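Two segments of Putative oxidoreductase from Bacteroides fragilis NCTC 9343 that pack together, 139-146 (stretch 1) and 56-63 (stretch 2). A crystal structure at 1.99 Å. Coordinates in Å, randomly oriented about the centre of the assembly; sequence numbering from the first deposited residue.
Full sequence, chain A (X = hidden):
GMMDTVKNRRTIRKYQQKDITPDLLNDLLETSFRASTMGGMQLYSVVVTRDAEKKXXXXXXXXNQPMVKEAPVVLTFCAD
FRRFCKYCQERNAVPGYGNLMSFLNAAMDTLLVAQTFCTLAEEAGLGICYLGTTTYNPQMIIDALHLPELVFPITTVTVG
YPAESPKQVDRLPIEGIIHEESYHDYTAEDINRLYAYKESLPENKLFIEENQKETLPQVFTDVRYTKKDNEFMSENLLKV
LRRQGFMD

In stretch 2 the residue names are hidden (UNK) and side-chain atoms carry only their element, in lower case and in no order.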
ATOM      1  N   GLN A 139     -12.034 -13.205   6.941  1.00 24.15           N
ATOM      2  CA  GLN A 139     -13.429 -13.485   7.234  1.00 21.85           C
ATOM      3  C   GLN A 139     -13.826 -13.098   8.649  1.00 20.98           C
ATOM      4  O   GLN A 139     -14.890 -12.554   8.845  1.00 25.10           O
ATOM      5  CB  GLN A 139     -13.785 -14.934   6.969  1.00 22.41           C
ATOM      6  CG  GLN A 139     -15.347 -15.174   6.997  1.00 25.08           C
ATOM      7  CD  GLN A 139     -16.077 -14.357   5.940  1.00 27.89           C
ATOM      8  OE1 GLN A 139     -15.753 -14.460   4.772  1.00 31.38           O
ATOM      9  NE2 GLN A 139     -17.056 -13.528   6.350  1.00 24.15           N
HETATM   10  N   MSE A 140     -12.973 -13.374   9.633  1.00 24.35           N
HETATM   11  CA  MSE A 140     -13.252 -13.086  11.044  1.00 21.91           C
HETATM   12  C   MSE A 140     -13.330 -11.607  11.285  1.00 18.88           C
HETATM   13  O   MSE A 140     -14.096 -11.148  12.099  1.00 20.65           O
HETATM   14  CB  MSE A 140     -12.169 -13.669  11.932  1.00 20.45           C
HETATM   15  CG  MSE A 140     -12.170 -15.216  12.004  1.00 23.48           C
HETATM   16 SE   MSE A 140     -10.707 -15.895  13.112  0.75 27.94          SE
HETATM   17  CE  MSE A 140     -11.291 -15.390  14.742  1.00 27.14           C
ATOM     18  N   ILE A 141     -12.507 -10.867  10.613  1.00 18.96           N
ATOM     19  CA  ILE A 141     -12.517  -9.401  10.741  1.00 18.32           C
ATOM     20  C   ILE A 141     -13.786  -8.935  10.056  1.00 23.83           C
ATOM     21  O   ILE A 141     -14.474  -8.082  10.571  1.00 25.53           O
ATOM     22  CB  ILE A 141     -11.258  -8.819  10.119  1.00 20.15           C
ATOM     23  CG1 ILE A 141     -10.051  -9.307  10.921  1.00 20.80           C
ATOM     24  CG2 ILE A 141     -11.281  -7.284  10.118  1.00 14.61           C
ATOM     25  CD1 ILE A 141      -8.711  -9.028  10.297  1.00 15.95           C
ATOM     26  N   ILE A 142     -14.125  -9.528   8.900  1.00 23.31           N
ATOM     27  CA  ILE A 142     -15.366  -9.164   8.218  1.00 23.62           C
ATOM     28  C   ILE A 142     -16.591  -9.354   9.117  1.00 22.79           C
ATOM     29  O   ILE A 142     -17.443  -8.481   9.190  1.00 21.19           O
ATOM     30  CB  ILE A 142     -15.534  -9.912   6.899  1.00 21.79           C
ATOM     31  CG1 ILE A 142     -14.531  -9.349   5.875  1.00 24.38           C
ATOM     32  CG2 ILE A 142     -16.988  -9.815   6.416  1.00 22.08           C
ATOM     33  CD1 ILE A 142     -14.226 -10.345   4.753  1.00 23.52           C
ATOM     34  N   ASP A 143     -16.679 -10.521   9.766  1.00 21.68           N
ATOM     35  CA  ASP A 143     -17.750 -10.813  10.640  1.00 22.33           C
ATOM     36  C   ASP A 143     -17.711  -9.858  11.844  1.00 23.74           C
ATOM     37  O   ASP A 143     -18.743  -9.309  12.260  1.00 26.02           O
ATOM     38  CB  ASP A 143     -17.638 -12.271  11.144  1.00 21.47           C
ATOM     39  CG  ASP A 143     -17.765 -13.296  10.036  1.00 24.86           C
ATOM     40  OD1 ASP A 143     -18.290 -12.965   8.960  1.00 26.03           O
ATOM     41  OD2 ASP A 143     -17.367 -14.470  10.262  1.00 40.55           O
ATOM     42  N   ALA A 144     -16.524  -9.618  12.391  1.00 23.54           N
ATOM     43  CA  ALA A 144     -16.409  -8.802  13.611  1.00 20.86           C
ATOM     44  C   ALA A 144     -16.837  -7.365  13.410  1.00 22.51           C
ATOM     45  O   ALA A 144     -17.576  -6.819  14.254  1.00 23.27           O
ATOM     46  CB  ALA A 144     -14.984  -8.878  14.196  1.00 19.45           C
ATOM     47  N   LEU A 145     -16.423  -6.786  12.283  1.00 19.41           N
ATOM     48  CA  LEU A 145     -16.663  -5.371  11.997  1.00 23.24           C
ATOM     49  C   LEU A 145     -17.856  -5.154  11.087  1.00 23.24           C
ATOM     50  O   LEU A 145     -18.159  -4.025  10.711  1.00 17.67           O
ATOM     51  CB  LEU A 145     -15.413  -4.732  11.401  1.00 20.04           C
ATOM     52  CG  LEU A 145     -14.121  -4.973  12.198  1.00 19.22           C
ATOM     53  CD1 LEU A 145     -12.956  -4.298  11.550  1.00 13.86           C
ATOM     54  CD2 LEU A 145     -14.293  -4.539  13.666  1.00 16.35           C
ATOM     55  N   HIS A 146     -18.537  -6.242  10.743  1.00 21.68           N
ATOM     56  CA  HIS A 146     -19.703  -6.152   9.887  1.00 26.48           C
ATOM     57  C   HIS A 146     -19.430  -5.475   8.537  1.00 25.03           C
ATOM     58  O   HIS A 146     -20.208  -4.644   8.077  1.00 25.19           O
ATOM     59  CB  HIS A 146     -20.839  -5.425  10.636  1.00 28.99           C
ATOM     60  CG  HIS A 146     -21.187  -6.074  11.935  1.00 36.91           C
ATOM     61  ND1 HIS A 146     -20.975  -5.470  13.153  1.00 44.35           N
ATOM     62  CD2 HIS A 146     -21.673  -7.309  12.206  1.00 44.77           C
ATOM     63  CE1 HIS A 146     -21.350  -6.290  14.120  1.00 51.60           C
ATOM     64  NE2 HIS A 146     -21.779  -7.413  13.571  1.00 50.42           N
ATOM     65  N   UNK A  56     -11.245  -7.577  22.250  1.00 24.32           N
ATOM     66  CA  UNK A  56     -11.216  -8.997  22.596  1.00 28.41           C
ATOM     67  C   UNK A  56     -11.779  -9.860  21.475  1.00 27.72           C
ATOM     68  O   UNK A  56     -11.315 -10.984  21.260  1.00 27.52           O
ATOM     69  o   UNK A  56     -11.353  -8.500  27.437  1.00 61.55           O
ATOM     70  c   UNK A  56     -11.957  -8.907  26.412  1.00 38.96           C
ATOM     71  c   UNK A  56     -11.965  -9.260  23.907  1.00 27.65           C
ATOM     72  o   UNK A  56     -13.188  -9.215  26.393  1.00 51.35           O
ATOM     73  c   UNK A  56     -11.127  -9.007  25.145  1.00 38.49           C
ATOM     74  N   UNK A  57     -12.798  -9.337  20.791  1.00 26.58           N
ATOM     75  CA  UNK A  57     -13.392  -9.996  19.626  1.00 27.53           C
ATOM     76  C   UNK A  57     -12.425 -10.040  18.422  1.00 26.16           C
ATOM     77  O   UNK A  57     -12.305 -11.070  17.778  1.00 28.46           O
ATOM     78  c   UNK A  57     -17.035  -8.832  20.175  1.00 27.89           C
ATOM     79  c   UNK A  57     -14.736  -9.341  19.252  1.00 26.69           C
ATOM     80  c   UNK A  57     -15.211  -9.862  17.936  1.00 30.35           C
ATOM     81  c   UNK A  57     -15.780  -9.647  20.343  1.00 22.90           C
ATOM     82  N   UNK A  58     -11.722  -8.944  18.159  1.00 27.05           N
ATOM     83  CA  UNK A  58     -10.718  -8.867  17.068  1.00 26.05           C
ATOM     84  C   UNK A  58      -9.465  -9.658  17.324  1.00 25.32           C
ATOM     85  O   UNK A  58      -8.780 -10.057  16.400  1.00 27.95           O
ATOM     86  c   UNK A  58     -11.526  -7.131  14.701  1.00 28.56           C
ATOM     87  c   UNK A  58     -10.254  -7.416  16.828  1.00 25.90           C
ATOM     88  c   UNK A  58     -10.387  -5.121  15.869  1.00 30.47           C
ATOM     89  c   UNK A  58     -11.141  -6.456  16.058  1.00 26.28           C
ATOM     90  N   UNK A  59      -9.151  -9.830  18.597  1.00 25.55           N
ATOM     91  CA  UNK A  59      -7.910 -10.469  19.041  1.00 26.12           C
ATOM     92  C   UNK A  59      -7.599 -11.825  18.418  1.00 26.05           C
ATOM     93  O   UNK A  59      -6.489 -12.043  17.959  1.00 26.09           O
ATOM     94  c   UNK A  59      -7.883 -10.552  20.584  1.00 21.49           C
ATOM     95  o   UNK A  59      -6.559 -10.769  21.033  1.00 33.40           O
ATOM     96  N   UNK A  60      -8.560 -12.761  18.430  1.00 26.55           N
ATOM     97  CA  UNK A  60      -8.334 -14.073  17.816  1.00 27.25           C
ATOM     98  C   UNK A  60      -8.031 -14.023  16.327  1.00 24.20           C
ATOM     99  O   UNK A  60      -7.231 -14.827  15.842  1.00 26.79           O
ATOM    100  c   UNK A  60      -9.665 -14.817  18.049  1.00 26.55           C
ATOM    101  c   UNK A  60      -9.890 -12.662  19.029  1.00 27.43           C
ATOM    102  c   UNK A  60     -10.355 -14.087  19.083  1.00 28.12           C
ATOM    103  N   UNK A  61      -8.697 -13.114  15.609  1.00 24.22           N
ATOM    104  CA  UNK A  61      -8.467 -12.881  14.184  1.00 23.31           C
ATOM    105  C   UNK A  61      -6.963 -12.592  13.952  1.00 26.06           C
ATOM    106  O   UNK A  61      -6.349 -13.025  12.951  1.00 27.08           O
ATOM    107  c   UNK A  61      -9.317 -11.691  13.710  1.00 22.91           C
ATOM    108  N   UNK A  62      -6.375 -11.862  14.906  1.00 26.93           N
ATOM    109  CA  UNK A  62      -4.981 -11.470  14.858  1.00 23.93           C
ATOM    110  C   UNK A  62      -4.086 -12.395  15.677  1.00 23.58           C
ATOM    111  O   UNK A  62      -3.007 -12.008  16.079  1.00 22.93           O
ATOM    112  n   UNK A  62      -6.949  -7.742  13.287  1.00 22.12           N
ATOM    113  n   UNK A  62      -5.143  -8.876  13.061  1.00 18.54           N
ATOM    114  c   UNK A  62      -5.979  -8.055  12.447  1.00 20.91           C
ATOM    115  c   UNK A  62      -6.744  -8.417  14.468  1.00 17.53           C
ATOM    116  c   UNK A  62      -5.570  -9.081  14.348  1.00 17.43           C
ATOM    117  c   UNK A  62      -4.850 -10.004  15.277  1.00 24.88           C
ATOM    118  N   UNK A  63      -4.508 -13.647  15.840  1.00 23.68           N
ATOM    119  CA  UNK A  63      -3.756 -14.657  16.562  1.00 27.74           C
ATOM    120  C   UNK A  63      -3.428 -14.286  18.005  1.00 27.65           C
ATOM    121  O   UNK A  63      -2.421 -14.772  18.576  1.00 22.70           O
ATOM    122  c   UNK A  63      -2.667 -15.537  14.425  1.00 37.51           C
ATOM    123  c   UNK A  63      -2.461 -15.065  15.830  1.00 30.80           C
ATOM    124  c   UNK A  63      -3.891 -16.789  12.793  1.00 42.64           C
ATOM    125  c   UNK A  63      -1.770 -15.183  13.434  1.00 51.64           C
ATOM    126  c   UNK A  63      -3.710 -16.380  14.092  1.00 42.69           C
ATOM    127  c   UNK A  63      -1.954 -15.624  12.125  1.00 48.73           C
ATOM    128  c   UNK A  63      -3.017 -16.406  11.821  1.00 40.38           C
TER

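Position 56 carries three side-chain carbons in a row, the last bearing two oxygens. The chain ends in a carboxylate and touches nothing on stretch 1. This is E56, an exposed acid outside the contact.

Position 57 has four carbons, forked at the first, with one arm two carbons long: a beta-branched aliphatic chain whose CA-to-CB bond points toward stretch 1. The short arm is the part that meets A144. This is I57, and its CG2 lies 3.9 Å from A144 CB.

Position 58 also has four carbons, but the fork falls at the second. Its CA-to-CB bond runs sideways, while the end of the side chain comes nearer, and one methyl touches both A144 and L145. It is L58; L58 CD2 sits 3.9 Å from A144 CB and 3.9 Å from L145 CD2, so one methyl serves both neighbours.

Position 59 shows one carbon and then one oxygen, pointing away from stretch 1. It is S59, whose hydroxyl is hydrogen-bonded to a residue just outside the stretch.

At position 60 three carbons close a ring onto the backbone N, and the ring touches the terminal methyl of M140, a selenomethionine. The residue is P60, with P60 CB 3.7 Å from M140 CE. Having no N-H, P60 cannot donate a backbone hydrogen bond; its carbonyl does accept one, from the backbone N of position 63 to P60 O at 3.0 Å, within a type I turn.

Position 61 has a single carbon, directed toward the helix and touching M140 and I141. This is A61. A61 CB lies 3.9 Å from M140 CB and 3.7 Å from I141 CG1, and the CA atoms of M140 and A61 are 5.7 Å apart, a spacing that leaves little room between the backbones.

Position 62 has one carbon followed by a five-membered ring of three carbons and two nitrogens, an imidazole, which meets I141 obliquely. It is H62. H62 CE1 lies 3.6 Å from I141 CD1, while ND1 is hydrogen-bonded elsewhere in the structure.

Position 63 bears one carbon and a six-carbon ring. It is F63, which makes no contact with stretch 1 and has positive phi.

No hydrogen bond crosses the contact; it works by shape. M140, I141, A144 and L145 form the helix's contacting side, and their i to i+4 bonds, A144 N to M140 O and L145 N to I141 O, both 2.9 Å, hold that pattern in register. The single-carbon side chain of A61 lies where the backbones come nearest, against M140 CB, while the rest of M140 reaches on to P60 and longer aliphatic chains reach across on both segments. Q139 and D143 lie off this surface, joined by Q139 NE2 to D143 OD1 at 2.9 Å.

Stretch 2, residues 56-63: EILSPAHF
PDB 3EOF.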